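Local coordinates for protein exodeoxyribonuclease III (Archaeoglobus fulgidus, PDB 2VOA) that cuts DNA at abasic sites as an AP endonuclease of the AP/ExoA family, probably using magnesium or manganese ions, at residues Ile99-Thr104 with Phe140-Gly145; Lys133-Arg138 with Leu221-Leu226; Arg189-Asn194 with Glu228-Cys233. The protein carries 1 engineered substitution. All blocks are in the same frame, centred on the assembly; numbering follows the deposited sequence. Where two conformers were deposited one is given.

Contact 1. Residues Ile99-Thr104 with Phe140-Gly145; sequences IDVINT and FAVWCG
Trp-143 NE1 donates to Thr-104 OG1 at 3.0 Å, with the hydroxyl oxygen only 11° out of the indole plane, at one end of a pair of parallel strands. The pair forms the two parallel strands of a beta-alpha-beta crossover connected by helix 115-134, within the two-sheet DNase I-like fold. The strands run 9° from parallel, and five backbone bonds, from Asp-100 N to Phe-140 O through Thr-104 N to Cys-144 O, knit them together. Trp-143 CG lies anti to the backbone N (chi1 161°), and the rim of the indole also meets Ile-102 O, which is 3.6 Å from Trp-143 CD1. On the face turned toward the other sheet, Val-142 packs beside Val-101 and Ile-99, though it was modelled in two conformers and its exact methyl contacts are uncertain. Further out, Phe-184 meets the Trp-143 ring edge-to-face. Asp-100 forms a salt bridge with Arg-93, and Asn-103 bonds to Gln-34 and Met-33. Gly-145 closes the contact with backbone angles that by themselves call for glycine, and a CB would also clash with Thr-104 O; Gly-145 CA lies just 3.2 Å from that oxygen.

Contact 2. Residues Lys133-Arg138 with Leu221-Leu226; sequences KTVDFR and LATPPL
Thr-223 CG2 touches two neighbouring side chains of the other segment, 3.9 Å from Phe-137 CD2 and 4.0 Å from Val-135 CG1. The same Val-135 CG1 lies 3.6 Å above the plane of the Phe-137 ring, offset toward its rim. Thr-223 carries CG2 anti to its carbonyl carbon, with OG1 (chi1 51°) between the backbone N and that carbon; the hydroxyl bonds to Ser-139 O and Ala-141 N. Pro-224 CD comes to the edge of the Phe-137 ring, and Phe-184 meets that ring edge-to-face. The two prolines complete the close part against the peptide backbone, with Phe-137 O 3.3 Å from Pro-225 CD and 3.6 Å from Pro-224 CD. The contact joins the connection from helix 115-134 to strand 141-144 with the turn where strand 218-222 passes into helix 224-227. Thr-223 takes the N-cap position there without making a capping bond. The solvent side is looser: the side chain of Arg-138 starts away from 221-226, and its nearest approach is Arg-138 C, 3.9 Å from Pro-225 CG. Here an Asx turn shapes the exposed backbone: Arg-138 N donates to Asp-136 OD1 at 3.0 Å, from 45° out of the carboxylate plane.

Contact 3. Residues Arg189-Asn194 with Glu228-Cys233; sequences RKIHPN and ERCVDC
Lys-190 NZ reaches over to the backbone of 228-233 and donates to Cys-230 O at 2.8 Å, in the carbonyl plane and on a lone pair. Its chain is extended as far as CE and bends at chi4 (-145°). The ammonium also bonds to Ala-227 O and more weakly to Glu-228 O, so backbone carbonyls grip it, while Glu-228 OE1 stays 5.6 Å from NZ. A second polar link runs through water: the molecule donates to Asp-232 OD1 and lies 2.7 Å from His-192 NE2, in the plane of the imidazole. The ring's ND1 side is held by Glu-195. Just past the helix end, His-192 O accepts from Arg-189 NH1, and Arg-189 NH2 forms a salt bridge with Asp-155. Apolar contact centres on Ile-191, whose CG1 is 4.0 Å from Cys-233 CB and 4.2 Å from Cys-230 SG. Its CD1 lies 3.8 Å from Val-231 C. An alanine in place of Ile-191 would probably open a gap beside Cys-230 and Cys-233, leaving both without this branched partner. The contact sets the end of helix 187-191 against edge strand 230-235, where Val-231 and Asp-232 form a classic beta bulge opposite Val-254 of neighbouring strand 251-255.

How the contacts relate
Contacts 1 and 2 share a sheet and have centres 9 Å apart: strand 141-144 pairs with 99-105 on one edge and with 218-222 on the other, probably through bonds such as Trp-143 O to Leu-221 N at 2.7 Å. The connection between the two strands of contact 1 runs through helix 115-134 and then 133-138, a segment of contact 2. Contact 3 lies about 16 Å from contact 2 and 17 Å from contact 1, centre to centre, and brings in the second sheet through strand 230-235. It touches contact 1 where Phe-140 CZ meets Arg-229 CD at 4.0 Å. Gly-145 precedes Asp-146, a predicted metal ligand; the nearest atom of contact 1 is about 12 Å from the bound nucleic acid.

Contact 1. Residues Ile99-Thr104 with Phe140-Gly145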
loop_
_atom_site.group_PDB
_atom_site.type_symbol
_atom_site.label_atom_id
_atom_site.label_comp_id
_atom_site.label_asym_id
_atom_site.label_seq_id
_atom_site.Cartn_x
_atom_site.Cartn_y
_atom_site.Cartn_z
ATOM N N ILE A 99 -22.911 -28.818 6.786
ATOM C CA ILE A 99 -21.549 -29.166 7.280
ATOM C C ILE A 99 -21.256 -28.419 8.584
ATOM O O ILE A 99 -21.424 -27.200 8.647
ATOM C CB ILE A 99 -20.430 -28.776 6.236
ATOM C CG1 ILE A 99 -20.808 -29.242 4.810
ATOM C CG2 ILE A 99 -19.052 -29.354 6.663
ATOM C CD1 ILE A 99 -20.894 -30.779 4.697
ATOM N N ASP A 100 -20.811 -29.138 9.616
ATOM C CA ASP A 100 -20.382 -28.497 10.871
ATOM C C ASP A 100 -18.968 -28.000 10.622
ATOM O O ASP A 100 -18.054 -28.817 10.432
ATOM C CB ASP A 100 -20.398 -29.524 12.001
ATOM C CG ASP A 100 -19.966 -28.954 13.360
ATOM O OD1 ASP A 100 -19.771 -29.778 14.284
ATOM O OD2 ASP A 100 -19.783 -27.726 13.521
ATOM N N VAL A 101 -18.797 -26.680 10.565
ATOM C CA VAL A 101 -17.494 -26.078 10.213
ATOM C C VAL A 101 -16.866 -25.402 11.408
ATOM O O VAL A 101 -17.476 -24.528 12.019
ATOM C CB VAL A 101 -17.634 -25.015 9.088
ATOM C CG1 VAL A 101 -16.254 -24.410 8.744
ATOM C CG2 VAL A 101 -18.250 -25.649 7.828
ATOM N N ILE A 102 -15.640 -25.804 11.727
ATOM C CA ILE A 102 -14.896 -25.187 12.851
ATOM C C ILE A 102 -13.611 -24.572 12.279
ATOM O O ILE A 102 -12.773 -25.289 11.767
ATOM C CB ILE A 102 -14.523 -26.208 13.962
ATOM C CG1 ILE A 102 -15.714 -27.092 14.360
ATOM C CG2 ILE A 102 -13.931 -25.469 15.174
ATOM C CD1 ILE A 102 -15.675 -28.519 13.767
ATOM N N ASN A 103 -13.468 -23.249 12.389
ATOM C CA ASN A 103 -12.340 -22.521 11.802
ATOM C C ASN A 103 -11.480 -21.946 12.922
ATOM O O ASN A 103 -11.939 -21.109 13.685
ATOM C CB ASN A 103 -12.866 -21.389 10.922
ATOM C CG ASN A 103 -11.761 -20.478 10.379
ATOM O OD1 ASN A 103 -10.573 -20.841 10.348
ATOM N ND2 ASN A 103 -12.188 -19.295 9.859
ATOM N N THR A 104 -10.241 -22.426 13.031
ATOM C CA THR A 104 -9.340 -22.015 14.114
ATOM C C THR A 104 -8.086 -21.307 13.602
ATOM O O THR A 104 -7.492 -21.702 12.560
ATOM C CB THR A 104 -8.848 -23.228 14.980
ATOM O OG1 THR A 104 -8.169 -24.151 14.132
ATOM C CG2 THR A 104 -10.004 -23.950 15.659
ATOM N N PHE A 140 -20.930 -35.251 8.964
ATOM C CA PHE A 140 -19.984 -34.439 8.203
ATOM C C PHE A 140 -19.574 -33.193 8.981
ATOM O O PHE A 140 -20.395 -32.308 9.242
ATOM C CB PHE A 140 -20.591 -33.961 6.884
ATOM C CG PHE A 140 -20.857 -35.043 5.872
ATOM C CD1 PHE A 140 -21.582 -34.720 4.716
ATOM C CD2 PHE A 140 -20.384 -36.345 6.028
ATOM C CE1 PHE A 140 -21.850 -35.691 3.729
ATOM C CE2 PHE A 140 -20.652 -37.340 5.047
ATOM C CZ PHE A 140 -21.396 -37.004 3.897
ATOM N N ALA A 141 -18.300 -33.133 9.349
ATOM C CA ALA A 141 -17.718 -31.954 9.965
ATOM C C ALA A 141 -16.324 -31.720 9.406
ATOM O O ALA A 141 -15.627 -32.676 9.031
ATOM C CB ALA A 141 -17.659 -32.088 11.490
ATOM N N VAL A 142 -15.956 -30.448 9.329
ATOM C CA VAL A 142 -14.611 -30.039 8.907
ATOM C C VAL A 142 -14.056 -29.079 9.949
ATOM O O VAL A 142 -14.721 -28.102 10.318
ATOM C CB VAL A 142 -14.594 -29.390 7.471
ATOM C CG1 VAL A 142 -15.276 -30.266 6.447
ATOM C CG2 VAL A 142 -15.199 -27.977 7.440
ATOM N N TRP A 143 -12.845 -29.371 10.422
ATOM C CA TRP A 143 -12.089 -28.459 11.256
ATOM C C TRP A 143 -10.998 -27.994 10.315
ATOM O O TRP A 143 -10.234 -28.809 9.772
ATOM C CB TRP A 143 -11.575 -29.181 12.499
ATOM C CG TRP A 143 -10.441 -28.523 13.200
ATOM C CD1 TRP A 143 -10.233 -27.173 13.402
ATOM C CD2 TRP A 143 -9.348 -29.199 13.828
ATOM N NE1 TRP A 143 -9.051 -26.984 14.115
ATOM C CE2 TRP A 143 -8.484 -28.208 14.355
ATOM C CE3 TRP A 143 -8.991 -30.549 13.958
ATOM C CZ2 TRP A 143 -7.280 -28.529 15.023
ATOM C CZ3 TRP A 143 -7.780 -30.873 14.606
ATOM C CH2 TRP A 143 -6.948 -29.851 15.134
ATOM N N CYS A 144 -11.033 -26.681 10.049
ATOM C CA CYS A 144 -10.113 -25.951 9.146
ATOM C C CYS A 144 -9.270 -24.958 9.918
ATOM O O CYS A 144 -9.632 -24.559 11.033
ATOM C CB CYS A 144 -10.899 -25.124 8.130
ATOM S SG CYS A 144 -11.766 -26.028 6.844
ATOM N N GLY A 145 -8.160 -24.525 9.321
ATOM C CA GLY A 145 -7.535 -23.320 9.805
ATOM C C GLY A 145 -6.048 -23.269 9.651
ATOM O O GLY A 145 -5.441 -24.108 8.976
#

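Contact 2. Residues Lys133-Arg138 with Leu221-Leu226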
loop_
_atom_site.group_PDB
_atom_site.type_symbol
_atom_site.label_atom_id
_atom_site.label_comp_id
_atom_site.label_asym_id
_atom_site.label_seq_id
_atom_site.Cartn_x
_atom_site.Cartn_y
_atom_site.Cartn_z
ATOM N N LYS A 133 -15.990 -33.062 22.837
ATOM C CA LYS A 133 -17.292 -32.841 23.460
ATOM C C LYS A 133 -18.386 -32.523 22.441
ATOM O O LYS A 133 -19.550 -32.910 22.625
ATOM C CB LYS A 133 -17.166 -31.716 24.503
ATOM C CG LYS A 133 -18.456 -31.081 24.959
ATOM C CD LYS A 133 -18.185 -30.080 26.065
ATOM C CE LYS A 133 -19.091 -28.872 25.935
ATOM N NZ LYS A 133 -18.798 -27.867 27.002
ATOM N N THR A 134 -18.000 -31.824 21.373
ATOM C CA THR A 134 -18.972 -31.173 20.488
ATOM C C THR A 134 -19.057 -31.708 19.049
ATOM O O THR A 134 -20.023 -31.387 18.341
ATOM C CB THR A 134 -18.722 -29.667 20.409
ATOM O OG1 THR A 134 -17.460 -29.424 19.783
ATOM C CG2 THR A 134 -18.768 -29.016 21.814
ATOM N N VAL A 135 -18.067 -32.488 18.617
ATOM C CA VAL A 135 -18.073 -33.021 17.239
ATOM C C VAL A 135 -18.706 -34.416 17.126
ATOM O O VAL A 135 -18.366 -35.337 17.883
ATOM C CB VAL A 135 -16.663 -33.038 16.615
ATOM C CG1 VAL A 135 -16.681 -33.788 15.267
ATOM C CG2 VAL A 135 -16.154 -31.622 16.410
ATOM N N ASP A 136 -19.613 -34.566 16.166
ATOM C CA ASP A 136 -20.210 -35.872 15.903
ATOM C C ASP A 136 -19.388 -36.490 14.782
ATOM O O ASP A 136 -19.444 -36.020 13.646
ATOM C CB ASP A 136 -21.685 -35.720 15.509
ATOM C CG ASP A 136 -22.334 -37.042 15.140
ATOM O OD1 ASP A 136 -21.655 -38.090 15.183
ATOM O OD2 ASP A 136 -23.552 -37.037 14.847
ATOM N N PHE A 137 -18.623 -37.533 15.109
ATOM C CA PHE A 137 -17.700 -38.118 14.131
ATOM C C PHE A 137 -18.379 -39.040 13.113
ATOM O O PHE A 137 -17.744 -39.470 12.158
ATOM C CB PHE A 137 -16.506 -38.788 14.826
ATOM C CG PHE A 137 -15.521 -37.797 15.370
ATOM C CD1 PHE A 137 -15.700 -37.229 16.630
ATOM C CD2 PHE A 137 -14.445 -37.383 14.587
ATOM C CE1 PHE A 137 -14.794 -36.286 17.111
ATOM C CE2 PHE A 137 -13.559 -36.442 15.049
ATOM C CZ PHE A 137 -13.722 -35.890 16.312
ATOM N N ARG A 138 -19.660 -39.320 13.328
ATOM C CA ARG A 138 -20.504 -40.008 12.345
ATOM C C ARG A 138 -21.265 -39.032 11.441
ATOM O O ARG A 138 -22.071 -39.465 10.592
ATOM C CB ARG A 138 -21.509 -40.940 13.043
ATOM C CG ARG A 138 -20.876 -41.942 13.982
ATOM C CD ARG A 138 -21.703 -43.222 14.037
ATOM N NE ARG A 138 -21.179 -44.222 13.102
ATOM C CZ ARG A 138 -21.900 -45.152 12.478
ATOM N NH1 ARG A 138 -23.219 -45.241 12.651
ATOM N NH2 ARG A 138 -21.289 -46.000 11.655
ATOM N N LEU A 221 -9.272 -30.710 8.064
ATOM C CA LEU A 221 -9.437 -32.002 8.725
ATOM C C LEU A 221 -10.896 -32.389 8.646
ATOM O O LEU A 221 -11.754 -31.612 9.045
ATOM C CB LEU A 221 -8.998 -31.923 10.189
ATOM C CG LEU A 221 -7.537 -31.618 10.568
ATOM C CD1 LEU A 221 -6.547 -32.244 9.610
ATOM C CD2 LEU A 221 -7.281 -30.173 10.636
ATOM N N ALA A 222 -11.175 -33.568 8.099
ATOM C CA ALA A 222 -12.568 -33.972 7.902
ATOM C C ALA A 222 -12.891 -35.215 8.735
ATOM O O ALA A 222 -12.027 -36.087 8.956
ATOM C CB ALA A 222 -12.818 -34.246 6.411
ATOM N N THR A 223 -14.138 -35.312 9.204
ATOM C CA THR A 223 -14.553 -36.501 9.940
ATOM C C THR A 223 -14.547 -37.685 8.978
ATOM O O THR A 223 -14.574 -37.475 7.762
ATOM C CB THR A 223 -15.984 -36.337 10.500
ATOM O OG1 THR A 223 -16.867 -35.908 9.447
ATOM C CG2 THR A 223 -15.978 -35.351 11.670
ATOM N N PRO A 224 -14.455 -38.928 9.503
ATOM C CA PRO A 224 -14.325 -40.074 8.579
ATOM C C PRO A 224 -15.324 -40.179 7.399
ATOM O O PRO A 224 -14.870 -40.407 6.279
ATOM C CB PRO A 224 -14.360 -41.308 9.496
ATOM C CG PRO A 224 -13.962 -40.777 10.880
ATOM C CD PRO A 224 -14.405 -39.325 10.924
ATOM N N PRO A 225 -16.649 -39.976 7.626
ATOM C CA PRO A 225 -17.599 -40.157 6.518
ATOM C C PRO A 225 -17.442 -39.083 5.440
ATOM O O PRO A 225 -17.699 -39.358 4.268
ATOM C CB PRO A 225 -18.983 -40.042 7.179
ATOM C CG PRO A 225 -18.773 -39.706 8.576
ATOM C CD PRO A 225 -17.326 -39.558 8.873
ATOM N N LEU A 226 -17.032 -37.884 5.835
ATOM C CA LEU A 226 -16.745 -36.827 4.880
ATOM C C LEU A 226 -15.396 -37.049 4.173
ATOM O O LEU A 226 -15.290 -36.901 2.943
ATOM C CB LEU A 226 -16.807 -35.463 5.563
ATOM C CG LEU A 226 -16.580 -34.283 4.618
ATOM C CD1 LEU A 226 -17.590 -34.342 3.423
ATOM C CD2 LEU A 226 -16.671 -32.951 5.359
#

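Contact 3. Residues Arg189-Asn194 with Glu228-Cys233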
loop_
_atom_site.group_PDB
_atom_site.type_symbol
_atom_site.label_atom_id
_atom_site.label_comp_id
_atom_site.label_asym_id
_atom_site.label_seq_id
_atom_site.Cartn_x
_atom_site.Cartn_y
_atom_site.Cartn_z
ATOM N N ARG A 189 -3.157 -35.144 2.978
ATOM C CA ARG A 189 -2.350 -36.383 2.942
ATOM C C ARG A 189 -3.092 -37.648 2.489
ATOM O O ARG A 189 -2.460 -38.654 2.128
ATOM C CB ARG A 189 -1.606 -36.590 4.274
ATOM C CG ARG A 189 -0.782 -35.370 4.697
ATOM C CD ARG A 189 0.198 -34.983 3.586
ATOM N NE ARG A 189 1.086 -33.904 3.984
ATOM C CZ ARG A 189 1.905 -33.288 3.155
ATOM N NH1 ARG A 189 1.964 -33.676 1.875
ATOM N NH2 ARG A 189 2.685 -32.321 3.613
ATOM N N LYS A 190 -4.426 -37.596 2.442
ATOM C CA LYS A 190 -5.158 -38.632 1.698
ATOM C C LYS A 190 -4.818 -38.579 0.202
ATOM O O LYS A 190 -4.595 -39.620 -0.446
ATOM C CB LYS A 190 -6.670 -38.440 1.899
ATOM C CG LYS A 190 -7.530 -39.534 1.248
ATOM C CD LYS A 190 -9.042 -39.266 1.334
ATOM C CE LYS A 190 -9.782 -40.503 0.816
ATOM N NZ LYS A 190 -11.021 -40.126 0.098
ATOM N N ILE A 191 -4.762 -37.359 -0.333
ATOM C CA ILE A 191 -4.628 -37.150 -1.775
ATOM C C ILE A 191 -3.157 -37.066 -2.201
ATOM O O ILE A 191 -2.793 -37.544 -3.282
ATOM C CB ILE A 191 -5.395 -35.859 -2.224
ATOM C CG1 ILE A 191 -6.876 -35.944 -1.840
ATOM C CG2 ILE A 191 -5.274 -35.635 -3.749
ATOM C CD1 ILE A 191 -7.635 -37.197 -2.386
ATOM N N HIS A 192 -2.356 -36.420 -1.349
ATOM C CA HIS A 192 -0.948 -36.114 -1.633
ATOM C C HIS A 192 -0.043 -36.554 -0.492
ATOM O O HIS A 192 0.636 -35.730 0.118
ATOM C CB HIS A 192 -0.765 -34.623 -1.886
ATOM C CG HIS A 192 -1.390 -34.151 -3.156
ATOM N ND1 HIS A 192 -0.874 -34.445 -4.402
ATOM C CD2 HIS A 192 -2.512 -33.425 -3.372
ATOM C CE1 HIS A 192 -1.643 -33.898 -5.332
ATOM N NE2 HIS A 192 -2.636 -33.267 -4.731
ATOM N N PRO A 193 -0.016 -37.863 -0.218
ATOM C CA PRO A 193 0.849 -38.335 0.860
ATOM C C PRO A 193 2.326 -38.102 0.524
ATOM O O PRO A 193 2.733 -38.198 -0.653
ATOM C CB PRO A 193 0.568 -39.846 0.902
ATOM C CG PRO A 193 0.107 -40.179 -0.510
ATOM C CD PRO A 193 -0.719 -38.974 -0.889
ATOM N N ASN A 194 3.120 -37.783 1.550
ATOM C CA ASN A 194 4.589 -37.722 1.396
ATOM C C ASN A 194 5.093 -36.860 0.240
ATOM O O ASN A 194 6.017 -37.250 -0.484
ATOM C CB ASN A 194 5.159 -39.141 1.300
ATOM C CG ASN A 194 4.878 -39.942 2.542
ATOM O OD1 ASN A 194 4.886 -39.392 3.637
ATOM N ND2 ASN A 194 4.586 -41.208 2.385
ATOM N N GLU A 228 -13.978 -39.860 3.548
ATOM C CA GLU A 228 -14.170 -40.962 2.596
ATOM C C GLU A 228 -14.545 -40.472 1.199
ATOM O O GLU A 228 -14.223 -41.138 0.205
ATOM C CB GLU A 228 -15.227 -41.949 3.104
ATOM C CG GLU A 228 -14.766 -42.791 4.297
ATOM C CD GLU A 228 -13.806 -43.935 3.925
ATOM O OE1 GLU A 228 -13.690 -44.283 2.720
ATOM O OE2 GLU A 228 -13.181 -44.502 4.864
ATOM N N ARG A 229 -15.233 -39.325 1.153
ATOM C CA ARG A 229 -15.727 -38.685 -0.079
ATOM C C ARG A 229 -14.754 -37.631 -0.642
ATOM O O ARG A 229 -15.034 -37.012 -1.673
ATOM C CB ARG A 229 -17.117 -38.074 0.184
ATOM C CG ARG A 229 -18.204 -39.141 0.337
ATOM C CD ARG A 229 -19.555 -38.520 0.662
ATOM N NE ARG A 229 -20.579 -39.556 0.859
ATOM C CZ ARG A 229 -21.482 -39.932 -0.041
ATOM N NH1 ARG A 229 -21.543 -39.363 -1.245
ATOM N NH2 ARG A 229 -22.343 -40.891 0.274
ATOM N N CYS A 230 -13.585 -37.462 -0.010
ATOM C CA CYS A 230 -12.628 -36.461 -0.500
ATOM C C CYS A 230 -11.966 -36.976 -1.767
ATOM O O CYS A 230 -11.339 -38.048 -1.731
ATOM C CB CYS A 230 -11.548 -36.115 0.533
ATOM S SG CYS A 230 -10.464 -34.813 -0.078
ATOM N N VAL A 231 -12.112 -36.232 -2.865
ATOM C CA VAL A 231 -11.563 -36.648 -4.160
ATOM C C VAL A 231 -10.376 -35.794 -4.638
ATOM O O VAL A 231 -9.657 -36.191 -5.563
ATOM C CB VAL A 231 -12.656 -36.721 -5.251
ATOM C CG1 VAL A 231 -13.636 -37.863 -4.963
ATOM C CG2 VAL A 231 -13.358 -35.369 -5.388
ATOM N N ASP A 232 -10.170 -34.648 -4.006
ATOM C CA ASP A 232 -9.023 -33.791 -4.335
ATOM C C ASP A 232 -8.703 -32.848 -3.174
ATOM O O ASP A 232 -9.562 -32.557 -2.343
ATOM C CB ASP A 232 -9.295 -32.990 -5.602
ATOM C CG ASP A 232 -8.002 -32.535 -6.298
ATOM O OD1 ASP A 232 -6.881 -32.943 -5.872
ATOM O OD2 ASP A 232 -8.115 -31.798 -7.293
ATOM N N CYS A 233 -7.440 -32.421 -3.099
ATOM C CA CYS A 233 -7.004 -31.448 -2.123
ATOM C C CYS A 233 -5.681 -30.921 -2.648
ATOM O O CYS A 233 -4.845 -31.696 -3.130
ATOM C CB CYS A 233 -6.828 -32.078 -0.748
ATOM S SG CYS A 233 -6.396 -30.899 0.568
HETATM O O HOH W 1 -4.341 -32.281 -6.528
#